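Local coordinates for protein putative ribose operon repressor (Burkholderia thailandensis, PDB 3EGC) that probably acts as a LacI-family transcriptional repressor, coupling a periplasmic-binding-protein-like sugar-sensing core to the recognition of operator DNA, at residues 20-25 / 242-247; 196-201 / 224-229; 203-208 / 216-221. All blocks are in the same frame, centred on the assembly; numbering follows the deposited sequence.

Interaction 1. Residues 20-25 / 242-247; sequences NVFFAE and RRIGQE
E25 and R242 carry most of this contact, meeting twice, first side chain to backbone, then side chain to side chain. The aliphatic part of R242 lies against the end of a peptide group, its CG 3.5 Å from the carbonyl oxygen O of E25, where the two backbones come closest. Farther out, the carboxylate of E25 sits over one face of the R242 guanidinium, the two planes stacked only 25° apart. E25 OE1 is 4.0 Å from R242 NH2, but it lies well out of the guanidinium plane, with no N-H aimed at it. Any attraction between them is probably electrostatic, since there is no hydrogen bond. The R242 chain, bent at its third torsion (chi3 -68°), brings the flat group to this position. Each polar end has a stronger partner elsewhere: E25 OE1 hydrogen-bonds to T241 OG1, while R242 NH1 forms a salt bridge with E19 of the second subunit.

The two helices belong to chain regions more than two hundred residues apart, 21-36 following the first strand and 241-257 entered after strand 236-238. Such a return of the late chain to the N-terminal subdomain is a feature of the periplasmic-binding-protein fold shared by LacI-type repressors. Deeper down, the contact becomes apolar. The methyl CD1 of I244 reaches F22 CZ at 4.4 Å, approaching the ring obliquely, and the same isoleucine packs on V105, S107 and L267 of the sheet. N20 caps the start of helix 21-36: its OD1 accepts from F22 N at 3.0 Å, with an N-H...O angle of 157°, and is also hydrogen-bonded to H195. V21 and A24 pack on their counterparts in the second subunit, and E25 touches E19 of that chain.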
# COMPACT_ATOMS: atom_id res chain seq x y z
N ASN A 20 2.78 -3.21 -2.94
CA ASN A 20 1.92 -2.59 -3.94
C ASN A 20 0.52 -2.58 -3.28
O ASN A 20 -0.01 -3.58 -2.77
CB ASN A 20 1.96 -3.37 -5.23
CG ASN A 20 1.01 -2.79 -6.35
OD1 ASN A 20 0.07 -2.12 -6.08
ND2 ASN A 20 1.34 -3.06 -7.62
N VAL A 21 -0.04 -1.40 -3.27
CA VAL A 21 -1.23 -1.09 -2.57
C VAL A 21 -2.40 -1.93 -3.10
O VAL A 21 -3.32 -2.24 -2.36
CB VAL A 21 -1.48 0.45 -2.68
CG1 VAL A 21 -2.85 0.73 -3.17
CG2 VAL A 21 -1.33 1.07 -1.37
N PHE A 22 -2.33 -2.31 -4.37
CA PHE A 22 -3.33 -3.19 -4.93
C PHE A 22 -3.49 -4.46 -4.08
O PHE A 22 -4.57 -4.80 -3.63
CB PHE A 22 -3.00 -3.52 -6.39
CG PHE A 22 -3.95 -4.51 -7.00
CD1 PHE A 22 -5.11 -4.11 -7.61
CD2 PHE A 22 -3.67 -5.88 -6.95
CE1 PHE A 22 -5.99 -5.08 -8.17
CE2 PHE A 22 -4.50 -6.82 -7.49
CZ PHE A 22 -5.65 -6.42 -8.11
N PHE A 23 -2.37 -5.18 -3.91
CA PHE A 23 -2.28 -6.43 -3.18
C PHE A 23 -2.53 -6.33 -1.66
O PHE A 23 -3.03 -7.23 -1.06
CB PHE A 23 -0.90 -7.12 -3.49
CG PHE A 23 -0.74 -7.51 -4.92
CD1 PHE A 23 -1.55 -8.51 -5.50
CD2 PHE A 23 0.18 -6.86 -5.73
CE1 PHE A 23 -1.44 -8.82 -6.84
CE2 PHE A 23 0.32 -7.18 -7.09
CZ PHE A 23 -0.51 -8.16 -7.66
N ALA A 24 -2.09 -5.25 -1.04
CA ALA A 24 -2.42 -4.93 0.32
C ALA A 24 -3.95 -4.79 0.57
O ALA A 24 -4.47 -5.21 1.62
CB ALA A 24 -1.70 -3.57 0.78
N GLU A 25 -4.62 -4.12 -0.34
CA GLU A 25 -6.09 -4.01 -0.24
C GLU A 25 -6.81 -5.36 -0.55
O GLU A 25 -7.84 -5.64 0.03
CB GLU A 25 -6.61 -2.92 -1.17
CG GLU A 25 -6.21 -1.47 -0.83
CD GLU A 25 -6.72 -0.48 -1.91
OE1 GLU A 25 -7.39 -0.87 -2.90
OE2 GLU A 25 -6.53 0.72 -1.77
N ARG A 242 -10.77 -4.75 -2.51
CA ARG A 242 -11.27 -5.45 -1.33
C ARG A 242 -12.23 -6.59 -1.63
O ARG A 242 -12.12 -7.66 -1.05
CB ARG A 242 -11.89 -4.43 -0.34
CG ARG A 242 -10.83 -3.87 0.61
CD ARG A 242 -11.23 -2.47 1.20
NE ARG A 242 -11.23 -1.44 0.16
CZ ARG A 242 -10.46 -0.35 0.15
NH1 ARG A 242 -9.65 -0.07 1.17
NH2 ARG A 242 -10.56 0.50 -0.88
N ARG A 243 -13.18 -6.35 -2.52
CA ARG A 243 -14.14 -7.35 -2.96
C ARG A 243 -13.46 -8.51 -3.67
O ARG A 243 -13.89 -9.61 -3.56
CB ARG A 243 -15.20 -6.71 -3.87
CG ARG A 243 -16.36 -7.63 -4.29
CD ARG A 243 -17.39 -7.75 -3.20
NE ARG A 243 -18.37 -8.80 -3.49
CZ ARG A 243 -19.62 -8.57 -3.90
NH1 ARG A 243 -20.06 -7.31 -4.05
NH2 ARG A 243 -20.43 -9.60 -4.14
N ILE A 244 -12.38 -8.25 -4.40
CA ILE A 244 -11.61 -9.33 -4.99
C ILE A 244 -11.08 -10.27 -3.90
O ILE A 244 -11.24 -11.49 -3.99
CB ILE A 244 -10.42 -8.77 -5.88
CG1 ILE A 244 -10.99 -8.02 -7.09
CG2 ILE A 244 -9.47 -9.91 -6.26
CD1 ILE A 244 -9.94 -7.17 -7.93
N GLY A 245 -10.46 -9.70 -2.88
CA GLY A 245 -10.00 -10.52 -1.73
C GLY A 245 -11.12 -11.27 -0.97
O GLY A 245 -10.99 -12.46 -0.65
N GLN A 246 -12.20 -10.56 -0.62
CA GLN A 246 -13.38 -11.16 0.06
C GLN A 246 -14.00 -12.36 -0.69
O GLN A 246 -14.22 -13.44 -0.08
CB GLN A 246 -14.44 -10.05 0.31
CG GLN A 246 -15.78 -10.52 0.82
CD GLN A 246 -16.82 -9.35 0.99
OE1 GLN A 246 -17.45 -8.93 0.04
NE2 GLN A 246 -16.96 -8.83 2.21
N GLU A 247 -14.25 -12.19 -1.99
CA GLU A 247 -14.82 -13.20 -2.84
C GLU A 247 -13.86 -14.38 -3.07
O GLU A 247 -14.29 -15.50 -3.19
CB GLU A 247 -15.20 -12.59 -4.23
CG GLU A 247 -16.31 -11.57 -4.23
CD GLU A 247 -17.67 -12.15 -3.81
OE1 GLU A 247 -17.87 -13.36 -3.98
OE2 GLU A 247 -18.50 -11.37 -3.30

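Interaction 2. Residues 196-201 / 224-229; sequences RITEGA and LPWMAF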
# COMPACT_ATOMS: atom_id res chain seq x y z
N ARG A 196 1.38 1.99 -10.71
CA ARG A 196 2.83 1.93 -10.69
C ARG A 196 3.44 2.27 -12.07
O ARG A 196 4.45 2.94 -12.15
CB ARG A 196 3.32 0.59 -10.17
CG ARG A 196 4.81 0.64 -9.83
CD ARG A 196 5.12 -0.03 -8.47
NE ARG A 196 4.39 0.57 -7.36
CZ ARG A 196 4.26 -0.00 -6.16
NH1 ARG A 196 3.58 0.62 -5.24
NH2 ARG A 196 4.85 -1.17 -5.88
N ILE A 197 2.74 1.86 -13.13
CA ILE A 197 3.07 2.28 -14.48
C ILE A 197 2.77 3.75 -14.70
O ILE A 197 3.56 4.46 -15.36
CB ILE A 197 2.38 1.35 -15.53
CG1 ILE A 197 3.05 -0.04 -15.47
CG2 ILE A 197 2.45 1.91 -16.97
CD1 ILE A 197 2.20 -1.06 -16.08
N THR A 198 1.65 4.21 -14.13
CA THR A 198 1.34 5.65 -14.18
C THR A 198 2.47 6.49 -13.55
O THR A 198 2.81 7.55 -14.05
CB THR A 198 -0.01 6.00 -13.54
OG1 THR A 198 -1.04 5.24 -14.18
CG2 THR A 198 -0.28 7.47 -13.75
N GLU A 199 3.06 6.00 -12.45
CA GLU A 199 4.26 6.67 -11.89
C GLU A 199 5.39 6.77 -12.95
O GLU A 199 5.91 7.83 -13.21
CB GLU A 199 4.75 5.93 -10.63
CG GLU A 199 3.67 5.76 -9.52
CD GLU A 199 4.18 5.04 -8.33
OE1 GLU A 199 5.12 4.21 -8.49
OE2 GLU A 199 3.65 5.30 -7.23
N GLY A 200 5.73 5.66 -13.59
CA GLY A 200 6.75 5.67 -14.64
C GLY A 200 6.46 6.57 -15.84
O GLY A 200 7.36 7.28 -16.34
N ALA A 201 5.22 6.57 -16.31
CA ALA A 201 4.80 7.58 -17.33
C ALA A 201 4.92 9.05 -16.85
O ALA A 201 5.37 9.88 -17.59
CB ALA A 201 3.33 7.29 -17.89
N LEU A 224 -6.03 5.91 -6.94
CA LEU A 224 -5.23 6.43 -5.87
C LEU A 224 -5.57 7.91 -5.66
O LEU A 224 -5.65 8.66 -6.62
CB LEU A 224 -3.76 6.26 -6.27
CG LEU A 224 -2.96 4.91 -6.22
CD1 LEU A 224 -2.35 4.69 -4.86
CD2 LEU A 224 -3.83 3.68 -6.57
N PRO A 225 -5.75 8.35 -4.40
CA PRO A 225 -6.03 9.76 -4.07
C PRO A 225 -5.12 10.78 -4.78
O PRO A 225 -5.62 11.74 -5.30
CB PRO A 225 -5.85 9.81 -2.53
CG PRO A 225 -6.32 8.32 -2.09
CD PRO A 225 -5.70 7.46 -3.22
N TRP A 226 -3.82 10.54 -4.86
CA TRP A 226 -2.95 11.49 -5.54
C TRP A 226 -3.36 11.80 -6.98
O TRP A 226 -3.17 12.88 -7.44
CB TRP A 226 -1.48 11.12 -5.41
CG TRP A 226 -1.05 9.91 -6.17
CD1 TRP A 226 -0.92 8.62 -5.68
CD2 TRP A 226 -0.70 9.86 -7.58
NE1 TRP A 226 -0.52 7.80 -6.69
CE2 TRP A 226 -0.36 8.51 -7.86
CE3 TRP A 226 -0.56 10.82 -8.59
CZ2 TRP A 226 0.08 8.09 -9.10
CZ3 TRP A 226 -0.12 10.42 -9.84
CH2 TRP A 226 0.17 9.06 -10.10
N MET A 227 -3.98 10.85 -7.68
CA MET A 227 -4.42 11.09 -9.05
C MET A 227 -5.43 12.23 -9.17
O MET A 227 -5.54 12.89 -10.22
CB MET A 227 -4.99 9.84 -9.69
CG MET A 227 -3.87 8.78 -10.12
SD MET A 227 -4.60 7.16 -10.32
CE MET A 227 -2.99 6.29 -10.37
N ALA A 228 -6.16 12.47 -8.09
CA ALA A 228 -7.09 13.58 -8.11
C ALA A 228 -6.45 14.94 -7.76
O ALA A 228 -7.13 15.95 -7.78
CB ALA A 228 -8.32 13.28 -7.22
N PHE A 229 -5.14 14.98 -7.48
CA PHE A 229 -4.54 16.29 -7.11
C PHE A 229 -3.98 16.93 -8.35
O PHE A 229 -3.63 18.08 -8.33
CB PHE A 229 -3.37 16.18 -6.11
CG PHE A 229 -3.71 15.43 -4.85
CD1 PHE A 229 -4.99 15.38 -4.38
CD2 PHE A 229 -2.72 14.78 -4.14
CE1 PHE A 229 -5.30 14.64 -3.17
CE2 PHE A 229 -2.99 14.05 -3.00
CZ PHE A 229 -4.28 13.98 -2.49
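The loop that leaves strand 217-221 in the C-terminal subdomain folds into a short 3-10 turn, 225-228, and lays W226 and M227 against the first turns of helix 195-208. T198 meets both. Its methyl CG2 comes within 4.0 Å of W226 CH2, at the far corner of the six-membered ring, and its CB lies 4.4 Å from M227 CE. E199 adds the aliphatic CG of its side chain, not its carboxylate: CG stands 4.3 Å from W226 CZ2, oblique to the ring as the threonine methyl is.

The division of labour at T198 follows from its first torsion (chi1 -56°). CG2 is anti to the backbone N and faces the indole, whereas OG1 is directed into a polar cluster with S220 OG, T192 OG1 and S194 O, so that this buried hydroxyl has several partners. In this alpha/beta subdomain of the periplasmic-binding-protein type, the cluster lies where helix 195-208 starts beside the ends of strands 189-192 and 217-221.

M227 covers part of one face of the indole, its CG lying 3.9 Å above the W226 ring plane, offset toward the rim. The 3-10 turn is itself held by backbone bonds from M227 N to L224 O, from A228 N to P225 O and from F229 N to W226 O. Beyond the chain, W226 stacks on W226 of the second subunit, F229 meets that same neighbouring tryptophan edge-to-face, and E199 packs on P225 of the second subunit.

Interaction 3. Residues 203-208 / 216-221; sequences QALNVL and VEIVSF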
# COMPACT_ATOMS: atom_id res chain seq x y z
N GLN A 203 7.09 9.97 -14.57
CA GLN A 203 8.53 10.14 -14.59
C GLN A 203 9.04 10.44 -15.99
O GLN A 203 9.85 11.35 -16.16
CB GLN A 203 9.27 8.96 -13.96
CG GLN A 203 9.16 8.97 -12.44
CD GLN A 203 9.27 7.60 -11.82
OE1 GLN A 203 9.09 7.46 -10.59
NE2 GLN A 203 9.56 6.58 -12.63
N ALA A 204 8.58 9.67 -16.97
CA ALA A 204 9.00 9.93 -18.36
C ALA A 204 8.68 11.37 -18.79
O ALA A 204 9.49 12.03 -19.37
CB ALA A 204 8.38 8.93 -19.33
N LEU A 205 7.46 11.84 -18.51
CA LEU A 205 7.06 13.17 -18.94
C LEU A 205 8.14 14.20 -18.63
O LEU A 205 8.69 14.84 -19.54
CB LEU A 205 5.72 13.59 -18.36
CG LEU A 205 4.54 12.82 -18.99
CD1 LEU A 205 3.21 13.21 -18.34
CD2 LEU A 205 4.49 12.98 -20.51
N ASN A 206 8.51 14.30 -17.37
CA ASN A 206 9.49 15.29 -17.06
C ASN A 206 10.96 14.96 -17.28
O ASN A 206 11.80 15.85 -17.28
CB ASN A 206 9.13 16.09 -15.78
CG ASN A 206 9.43 15.37 -14.50
OD1 ASN A 206 8.61 15.43 -13.56
ND2 ASN A 206 10.62 14.79 -14.41
N VAL A 207 11.26 13.70 -17.56
CA VAL A 207 12.53 13.36 -18.16
C VAL A 207 12.58 13.98 -19.59
O VAL A 207 13.57 14.56 -20.00
CB VAL A 207 12.73 11.84 -18.26
CG1 VAL A 207 13.77 11.53 -19.30
CG2 VAL A 207 13.13 11.25 -16.92
N LEU A 208 11.49 13.86 -20.33
CA LEU A 208 11.38 14.40 -21.67
C LEU A 208 11.06 15.93 -21.71
O LEU A 208 11.12 16.55 -22.78
CB LEU A 208 10.36 13.61 -22.44
CG LEU A 208 10.77 12.18 -22.81
CD1 LEU A 208 9.68 11.50 -23.59
CD2 LEU A 208 12.06 12.14 -23.62
N VAL A 216 0.48 15.63 -22.89
CA VAL A 216 0.01 14.23 -22.84
C VAL A 216 -1.00 14.04 -21.75
O VAL A 216 -0.73 14.39 -20.60
CB VAL A 216 1.23 13.27 -22.55
CG1 VAL A 216 0.83 11.80 -22.27
CG2 VAL A 216 2.34 13.39 -23.67
N GLU A 217 -2.18 13.53 -22.08
CA GLU A 217 -3.14 13.11 -21.05
C GLU A 217 -2.98 11.62 -20.73
O GLU A 217 -2.33 10.88 -21.48
CB GLU A 217 -4.59 13.52 -21.39
CG GLU A 217 -4.85 15.04 -21.12
CD GLU A 217 -6.24 15.54 -21.56
OE1 GLU A 217 -7.10 14.76 -22.01
OE2 GLU A 217 -6.49 16.74 -21.42
N ILE A 218 -3.54 11.21 -19.59
CA ILE A 218 -3.38 9.87 -19.06
C ILE A 218 -4.63 9.34 -18.39
O ILE A 218 -5.22 10.01 -17.54
CB ILE A 218 -2.23 9.81 -17.99
CG1 ILE A 218 -0.89 10.22 -18.62
CG2 ILE A 218 -2.17 8.39 -17.34
CD1 ILE A 218 0.33 10.26 -17.58
N VAL A 219 -5.06 8.14 -18.78
CA VAL A 219 -6.05 7.44 -17.97
C VAL A 219 -5.34 6.20 -17.43
O VAL A 219 -4.51 5.64 -18.13
CB VAL A 219 -7.34 7.07 -18.76
CG1 VAL A 219 -8.05 8.32 -19.15
CG2 VAL A 219 -7.00 6.19 -20.09
N SER A 220 -5.68 5.79 -16.22
CA SER A 220 -4.97 4.77 -15.51
C SER A 220 -5.95 3.78 -14.87
O SER A 220 -7.08 4.16 -14.56
CB SER A 220 -4.12 5.41 -14.42
OG SER A 220 -3.35 4.45 -13.71
N PHE A 221 -5.51 2.53 -14.66
CA PHE A 221 -6.16 1.65 -13.69
C PHE A 221 -5.68 1.96 -12.25
O PHE A 221 -4.59 2.47 -12.06
CB PHE A 221 -5.88 0.16 -13.97
CG PHE A 221 -6.76 -0.44 -15.06
CD1 PHE A 221 -7.61 -1.49 -14.75
CD2 PHE A 221 -6.67 -0.02 -16.39
CE1 PHE A 221 -8.39 -2.09 -15.71
CE2 PHE A 221 -7.45 -0.61 -17.38
CZ PHE A 221 -8.31 -1.64 -17.07
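Apolar packing makes up the whole of this contact, and L205 supplies the helical side of it, using one methyl for each partner. Its CD2 lies 3.8 Å from CG2 of V216, the closest approach between the two segments, and 3.9 Å from CB of the same valine, the side chains crossing at a slant. Its other branch, CD1, meets CD1 of I218 at 4.2 Å. Here the leucine and the isoleucine reach toward one another tip to tip. The leucine fork can span both residues because CG stands anti to the carbonyl carbon (chi1 -72°) with an extended second torsion, carrying the methyls out from the helix toward the strand. In V216, CG1 is anti to the backbone N (chi1 171°), which leaves CG2 as the methyl that meets L205. Around this core, V216 also touches L190, I218 touches T192 and L205 touches L210.

Hydrogen bonding contributes nothing across the interface and works instead within each element or toward its other neighbours. The helix continues through V207 N to Q203 O at 3.1 Å and L208 N to A204 O at 2.9 Å. The strand is tied into the sheet by backbone bonds from E217 and V219 to strand 189-192.

Charge is kept to the far side of the strand, where E217 points away from the helix and forms a salt bridge with R123. V219 and F221 share that face, against helix 109-122. With V216 and I218 turned toward helix 195-208, the arrangement is the helix-on-sheet packing of a beta-alpha-beta crossover, formed here by strand 189-192, helix 195-208 and strand 217-221.

Overall arrangement
The three contacts are nested along the chain: interaction 3 lies inside the loop closed by interaction 2, and both lie inside the much longer loop closed by interaction 1. Interactions 2 and 3 are neighbours, with centres about 9 Å apart; they share helix 195-208 and touch where A201 CB packs 4.2 Å from I218 CD1. Interaction 1 belongs to the other lobe, its centre about 18 Å from that of interaction 2 and about 26 Å from that of interaction 3. N20 and R196 nevertheless touch, bridging the two lobes. Interactions 1 and 2 both adjoin the second subunit, so each lobe contributes to the dimer.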